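Local coordinates for putative cytoplasmic protein (Salmonella typhimurium, PDB 2GK3) that is of unknown function but belongs to a glutamine amidotransferase-like family and assembles into a hexamer, at the interface of chains A and B and the interface of chains A and C. Numbering follows the deposited sequence. Chains: chain A/B/C, putative cytoplasmic protein.

Contact 1: the interface of chains A and B. Residues chain A 92-93, 97, 102-104, 106; chain B 162-163, 187, 230.
B:Pro162 pushes the edge of its ring between A:Thr97, A:Leu92 and A:Asn106, and loses more surface to the partner than any other residue of the patch. Its CG lies 3.5 Å from the carbonyl O of A:Leu92, while its CB meets A:Thr97 OG1 at 3.6 Å. Proline suits this place: its rigid ring presents a compact apolar edge, and its fixed phi helps to hold the carbonyl in place. The O of B:Pro162 takes the backbone N-H of A:Lys104 (N to O 3.1 Å) and also a water at 2.9 Å. The same water is held by A:Thr97 OG1 and by the O of A:Lys102, so it ties two stretches of chain A to the proline.

A:Thr97 works with both of its branches. OG1 is anti to the carbonyl carbon (chi1 -68°) and reaches the water; CG2 packs 3.8 Å from CD2 of the B:His230 ring and also leans on B:Pro162. Threonine thus meets a polar and an apolar neighbour from one branch point.

A:Asn106 lies across B:Glu163, its CB 3.3 Å from CG of the glutamate. The amide ND2 makes a weak hydrogen bond to the carboxylate OE2, although the two planes stand 89° apart.

In the fold, chain B offers the turn joining strands 158-161 and 164-169, flanked by loop residues B:Leu187 and B:His230. It lodges against chain A from helix 88-92 to the start of helix 107-116.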
# COMPACT_ATOMS: atom_id res chain seq x y z
N LEU A 92 3.00 -12.39 19.96
CA LEU A 92 2.95 -11.45 21.07
C LEU A 92 1.85 -10.43 20.91
O LEU A 92 1.46 -9.80 21.90
CB LEU A 92 4.29 -10.74 21.20
CG LEU A 92 5.47 -11.61 21.60
CD1 LEU A 92 6.79 -10.96 21.18
CD2 LEU A 92 5.43 -11.85 23.11
N LEU A 93 1.37 -10.25 19.68
CA LEU A 93 0.44 -9.16 19.33
C LEU A 93 -0.81 -9.70 18.61
O LEU A 93 -1.14 -9.27 17.50
CB LEU A 93 1.13 -8.08 18.47
CG LEU A 93 2.43 -7.46 19.01
CD1 LEU A 93 3.11 -6.65 17.93
CD2 LEU A 93 2.19 -6.61 20.28
N THR A 97 -4.98 -8.29 21.91
CA THR A 97 -3.93 -7.48 22.51
C THR A 97 -3.79 -6.16 21.75
O THR A 97 -3.96 -5.08 22.33
CB THR A 97 -2.58 -8.23 22.52
OG1 THR A 97 -2.69 -9.33 23.43
CG2 THR A 97 -1.41 -7.34 22.95
N LYS A 102 -7.22 -5.75 25.35
CA LYS A 102 -7.40 -6.69 26.44
C LYS A 102 -6.06 -7.23 26.92
O LYS A 102 -5.08 -7.23 26.18
CB LYS A 102 -8.29 -7.85 25.98
CG LYS A 102 -9.77 -7.66 26.28
CD LYS A 102 -10.52 -7.06 25.12
CE LYS A 102 -11.97 -6.78 25.49
NZ LYS A 102 -12.09 -5.62 26.44
N ILE A 103 -6.03 -7.66 28.17
CA ILE A 103 -4.89 -8.40 28.72
C ILE A 103 -5.06 -9.87 28.36
O ILE A 103 -6.17 -10.42 28.49
CB ILE A 103 -4.78 -8.20 30.24
CG1 ILE A 103 -4.18 -6.83 30.50
CG2 ILE A 103 -3.94 -9.29 30.88
CD1 ILE A 103 -4.30 -6.35 31.91
N LYS A 104 -4.00 -10.51 27.89
CA LYS A 104 -4.12 -11.91 27.55
C LYS A 104 -2.82 -12.67 27.76
O LYS A 104 -1.75 -12.07 27.74
CB LYS A 104 -4.71 -12.10 26.13
CG LYS A 104 -3.72 -12.08 24.98
CD LYS A 104 -4.41 -12.43 23.65
CE LYS A 104 -5.22 -13.73 23.76
NZ LYS A 104 -5.76 -14.25 22.47
N ASN A 106 0.58 -14.59 27.44
CA ASN A 106 1.68 -14.53 26.50
C ASN A 106 1.94 -15.89 25.84
O ASN A 106 2.36 -16.86 26.51
CB ASN A 106 2.92 -14.02 27.22
CG ASN A 106 4.09 -13.79 26.29
OD1 ASN A 106 4.43 -14.65 25.47
ND2 ASN A 106 4.73 -12.63 26.44
N PRO B 162 2.01 -8.70 26.72
CA PRO B 162 0.56 -8.79 26.64
C PRO B 162 -0.09 -9.33 27.92
O PRO B 162 -1.28 -9.09 28.12
CB PRO B 162 0.32 -9.74 25.45
CG PRO B 162 1.57 -10.51 25.30
CD PRO B 162 2.67 -9.58 25.73
N GLU B 163 0.67 -10.05 28.75
CA GLU B 163 0.19 -10.56 30.04
C GLU B 163 0.01 -9.43 31.04
O GLU B 163 -0.73 -9.60 32.01
CB GLU B 163 1.17 -11.52 30.74
CG GLU B 163 2.14 -12.27 29.91
CD GLU B 163 3.38 -11.48 29.58
OE1 GLU B 163 4.44 -11.72 30.19
OE2 GLU B 163 3.29 -10.65 28.68
N LEU B 187 1.47 -2.94 29.06
CA LEU B 187 1.48 -4.06 28.12
C LEU B 187 2.76 -4.12 27.28
O LEU B 187 2.89 -4.97 26.38
CB LEU B 187 0.19 -4.05 27.28
CG LEU B 187 -0.98 -4.93 27.76
CD1 LEU B 187 -1.05 -5.11 29.25
CD2 LEU B 187 -2.30 -4.44 27.25
N HIS B 230 -1.46 0.67 22.95
CA HIS B 230 -1.90 -0.43 23.82
C HIS B 230 -0.97 -0.71 25.00
O HIS B 230 -1.32 -1.44 25.92
CB HIS B 230 -2.15 -1.70 22.98
CG HIS B 230 -0.91 -2.50 22.73
ND1 HIS B 230 0.06 -2.10 21.83
CD2 HIS B 230 -0.48 -3.67 23.26
CE1 HIS B 230 1.03 -2.99 21.82
NE2 HIS B 230 0.73 -3.95 22.68
O HOH W 1 -2.78 -8.24 25.77

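Contact 2: the interface of chains A and C. Residues chain A 22-26; chain C 22-26.
A:Met24 and C:Met24, both selenomethionine, lie side by side and point the same way, their CG atoms 3.6 Å apart. They face each other at the middle of an antiparallel pairing of two edge strands, where the two-fold relation brings a residue against its own copy. The tight part is the backbone ladder together with this methionine face. C:Ile25 N gives a hydrogen bond to A:His23 O at 2.7 Å. In return A:Ile25 N bonds to C:His23 O at 2.9 Å, and C:His23 N reaches A:Ile25 O.

Beside the methionines, A:Ile22 CG2 packs 3.8 Å from C:Met24 CB; on the other flank C:Ile22 CG2 meets CG, not CB, of A:Met24, so the match is approximate. With CG2 anti to the backbone N, each isoleucine turns this methyl towards the methionine. Its other branch runs alongside a histidine, A:Ile22 CD1 lying 3.8 Å from C:His26 ND1. The flexible, unbranched methionine can probably adjust to its copy, while branched isoleucine serves methionine and histidine at once.

The opposite face is looser. A:His23 only brushes C:Ile25, ring CD2 to CD1 at 4.2 Å. The backbone of A:His23 departs from strand values, and its modelling may be uncertain; the symmetric counterpart of the C:His23 N bond is not formed.

Both segments belong to strand 19-28, which with strand 31-40 makes a long hairpin arm projecting from each chain; the pairing joins two arms into one intermolecular sheet.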
# COMPACT_ATOMS: atom_id res chain seq x y z
N ILE A 22 -0.88 -11.98 0.01
CA ILE A 22 -0.38 -10.92 -0.91
C ILE A 22 -1.66 -10.34 -1.53
O ILE A 22 -2.36 -11.09 -2.20
CB ILE A 22 0.49 -11.57 -2.03
CG1 ILE A 22 1.16 -12.87 -1.52
CG2 ILE A 22 1.51 -10.57 -2.62
CD1 ILE A 22 2.07 -13.59 -2.53
N HIS A 23 -2.05 -9.08 -1.39
CA HIS A 23 -1.42 -7.81 -1.69
C HIS A 23 -0.46 -7.48 -2.88
O HIS A 23 0.66 -7.01 -2.67
CB HIS A 23 -1.68 -6.68 -0.72
CG HIS A 23 -2.52 -5.61 -1.35
ND1 HIS A 23 -3.75 -5.87 -1.92
CD2 HIS A 23 -2.27 -4.29 -1.58
CE1 HIS A 23 -4.24 -4.76 -2.43
NE2 HIS A 23 -3.37 -3.79 -2.24
N MSE A 24 -1.01 -7.57 -4.09
CA MSE A 24 -0.34 -7.18 -5.33
C MSE A 24 -0.87 -5.88 -5.96
O MSE A 24 -2.03 -5.80 -6.38
CB MSE A 24 -0.47 -8.31 -6.34
CG MSE A 24 0.69 -9.21 -6.39
SE MSE A 24 0.54 -10.38 -7.91
CE MSE A 24 0.52 -11.99 -6.85
N ILE A 25 -0.03 -4.86 -6.04
CA ILE A 25 -0.38 -3.59 -6.66
C ILE A 25 0.26 -3.56 -8.05
O ILE A 25 1.49 -3.59 -8.16
CB ILE A 25 0.14 -2.41 -5.83
CG1 ILE A 25 -0.35 -2.50 -4.38
CG2 ILE A 25 -0.25 -1.09 -6.46
CD1 ILE A 25 0.15 -1.38 -3.48
N HIS A 26 -0.56 -3.54 -9.11
CA HIS A 26 -0.04 -3.58 -10.48
C HIS A 26 -0.10 -2.22 -11.12
O HIS A 26 -1.19 -1.78 -11.50
CB HIS A 26 -0.86 -4.50 -11.37
CG HIS A 26 -1.07 -5.87 -10.82
ND1 HIS A 26 -0.46 -6.99 -11.37
CD2 HIS A 26 -1.85 -6.32 -9.82
CE1 HIS A 26 -0.84 -8.06 -10.70
NE2 HIS A 26 -1.69 -7.68 -9.76
N ILE C 22 4.94 -4.33 -10.43
CA ILE C 22 4.17 -4.97 -9.37
C ILE C 22 4.87 -4.70 -8.04
O ILE C 22 6.08 -4.89 -7.91
CB ILE C 22 4.03 -6.51 -9.57
CG1 ILE C 22 3.47 -6.84 -10.95
CG2 ILE C 22 3.12 -7.13 -8.47
CD1 ILE C 22 3.24 -8.34 -11.20
N HIS C 23 4.12 -4.20 -7.07
CA HIS C 23 4.60 -4.16 -5.71
C HIS C 23 3.81 -5.19 -4.91
O HIS C 23 2.57 -5.12 -4.83
CB HIS C 23 4.43 -2.77 -5.14
CG HIS C 23 4.86 -2.65 -3.71
ND1 HIS C 23 6.18 -2.80 -3.31
CD2 HIS C 23 4.16 -2.39 -2.58
CE1 HIS C 23 6.26 -2.64 -2.00
NE2 HIS C 23 5.05 -2.38 -1.54
N MSE C 24 4.52 -6.18 -4.35
CA MSE C 24 3.91 -7.27 -3.58
C MSE C 24 4.10 -7.10 -2.09
O MSE C 24 5.21 -7.00 -1.63
CB MSE C 24 4.52 -8.61 -3.97
CG MSE C 24 4.14 -9.10 -5.32
SE MSE C 24 4.65 -10.94 -5.59
CE MSE C 24 4.76 -10.76 -7.53
N ILE C 25 3.01 -7.09 -1.32
CA ILE C 25 3.13 -7.06 0.14
C ILE C 25 2.77 -8.44 0.67
O ILE C 25 1.63 -8.87 0.54
CB ILE C 25 2.22 -6.00 0.77
CG1 ILE C 25 2.43 -4.65 0.08
CG2 ILE C 25 2.47 -5.91 2.29
CD1 ILE C 25 1.35 -3.62 0.38
N HIS C 26 3.74 -9.15 1.24
CA HIS C 26 3.48 -10.51 1.73
C HIS C 26 3.23 -10.42 3.23
O HIS C 26 4.16 -10.15 3.99
CB HIS C 26 4.68 -11.43 1.50
CG HIS C 26 5.28 -11.33 0.13
ND1 HIS C 26 5.23 -12.37 -0.77
CD2 HIS C 26 6.00 -10.35 -0.46
CE1 HIS C 26 5.88 -12.03 -1.87
NE2 HIS C 26 6.36 -10.80 -1.70

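Contact 3: the interface of chains A and C. Residues chain A 61-62, 65, 87, 89-90; chain C 28-31.
A:Thr90 meets C:Tyr30 at the hairpin tip of chain C, which is held by direct hydrogen bonds. The hydroxyl OG1 of A:Thr90 accepts the backbone N-H of C:Tyr30 (N to OG1 2.8 Å), while the threonine methyl packs on C:Gly29. A:Asn89 ND2 gives a nearly straight bond (176° at H) to C:Asp31 OD1 at 2.8 Å, which receives it on its syn lone pair; OD1 lies in the amide plane. An amide facing a carboxylate is a well-matched donor and acceptor.

Water adds two further links. One molecule sits 2.8 Å from the backbone N of A:Asn89 and 2.7 Å from C:Asp31 OD2. The aspartate thus engages the start of helix 88-92, whose dipole may help to stabilise its charge. A second, tentative bridge runs from A:Gln65 OE1 to C:Gly29 O.

Van der Waals packing completes the fit. C:Tyr30, with CG anti to the backbone N (chi1 -176°), brings ring CD2 3.5 Å from A:Asn89 CB. C:Gly29 has a positive phi of 69° and no side chain, letting A:Ala61 CB approach its CA to 3.8 Å; the small alanine fits that closeness. The amide of A:Gln65 lies against the same glycine.

Seated between helices 61-66 and 88-92, the arm's tip probably has its direction fixed within the hexamer.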
# COMPACT_ATOMS: atom_id res chain seq x y z
N ALA A 61 -0.90 -18.51 10.02
CA ALA A 61 -0.44 -17.42 10.88
C ALA A 61 -1.59 -16.53 11.37
O ALA A 61 -1.60 -16.10 12.54
CB ALA A 61 0.62 -16.61 10.18
N HIS A 62 -2.56 -16.28 10.48
CA HIS A 62 -3.71 -15.44 10.84
C HIS A 62 -4.58 -16.03 11.96
O HIS A 62 -5.19 -15.28 12.72
CB HIS A 62 -4.55 -15.05 9.62
CG HIS A 62 -5.12 -16.20 8.84
ND1 HIS A 62 -6.24 -16.89 9.24
CD2 HIS A 62 -4.76 -16.73 7.65
CE1 HIS A 62 -6.53 -17.82 8.35
NE2 HIS A 62 -5.64 -17.75 7.37
N GLN A 65 -3.35 -15.19 15.43
CA GLN A 65 -3.77 -13.86 15.91
C GLN A 65 -5.17 -13.89 16.52
O GLN A 65 -5.47 -13.12 17.41
CB GLN A 65 -3.75 -12.83 14.79
CG GLN A 65 -2.52 -12.84 13.90
CD GLN A 65 -2.66 -11.85 12.75
OE1 GLN A 65 -3.19 -12.19 11.70
NE2 GLN A 65 -2.21 -10.60 12.97
N GLY A 87 6.58 -14.77 12.50
CA GLY A 87 7.45 -14.01 13.38
C GLY A 87 6.89 -13.87 14.78
O GLY A 87 5.68 -14.07 15.00
N ASN A 89 6.18 -11.27 16.55
CA ASN A 89 5.10 -10.28 16.62
C ASN A 89 3.70 -10.88 16.51
O ASN A 89 2.79 -10.44 17.17
CB ASN A 89 5.26 -9.21 15.54
CG ASN A 89 6.41 -8.24 15.82
OD1 ASN A 89 6.77 -7.98 16.98
ND2 ASN A 89 6.98 -7.70 14.76
N THR A 90 3.56 -11.90 15.67
CA THR A 90 2.27 -12.56 15.49
C THR A 90 1.82 -13.25 16.79
O THR A 90 0.63 -13.23 17.13
CB THR A 90 2.31 -13.54 14.29
OG1 THR A 90 2.64 -12.81 13.10
CG2 THR A 90 0.98 -14.23 14.08
N LYS C 28 2.32 -12.01 6.76
CA LYS C 28 2.38 -13.26 7.50
C LYS C 28 2.07 -12.96 8.95
O LYS C 28 2.97 -12.59 9.73
CB LYS C 28 3.75 -13.91 7.37
CG LYS C 28 4.17 -14.12 5.94
CD LYS C 28 5.60 -14.58 5.88
CE LYS C 28 5.90 -15.37 4.63
NZ LYS C 28 7.40 -15.54 4.53
N GLY C 29 0.80 -13.13 9.28
CA GLY C 29 0.29 -12.85 10.61
C GLY C 29 0.35 -11.34 10.78
O GLY C 29 -0.14 -10.59 9.93
N TYR C 30 0.97 -10.91 11.87
CA TYR C 30 1.13 -9.50 12.14
C TYR C 30 2.01 -8.76 11.12
O TYR C 30 1.73 -7.61 10.80
CB TYR C 30 1.72 -9.35 13.54
CG TYR C 30 1.85 -7.93 13.97
CD1 TYR C 30 0.81 -7.31 14.62
CD2 TYR C 30 3.03 -7.20 13.73
CE1 TYR C 30 0.91 -5.99 15.03
CE2 TYR C 30 3.14 -5.87 14.15
CZ TYR C 30 2.06 -5.29 14.80
OH TYR C 30 2.10 -3.99 15.24
N ASP C 31 3.05 -9.43 10.63
CA ASP C 31 4.14 -8.79 9.90
C ASP C 31 4.01 -8.83 8.37
O ASP C 31 3.28 -9.65 7.80
CB ASP C 31 5.47 -9.49 10.25
CG ASP C 31 5.77 -9.50 11.72
OD1 ASP C 31 5.99 -8.42 12.28
OD2 ASP C 31 5.80 -10.60 12.31
O HOH W 2 7.75 -10.94 14.21
O HOH W 3 -2.89 -11.69 9.32

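Contacts 2 and 3 are parts of one two-fold interface between chains A and C, their C-alpha centres about 18 Å apart; strand 19-28 of chain C runs from contact 2 to the turn used in contact 3. Contact 1, with chain B, lies about 14 Å from contact 3 and about 30 Å from contact 2. Helix 88-92 of chain A serves both partners, giving its early residues to chain C and its last one to chain B. Chain A thus bridges two different interfaces, a two-fold arm exchange and a contact lacking exact two-fold symmetry, a combination that can build the hexamer.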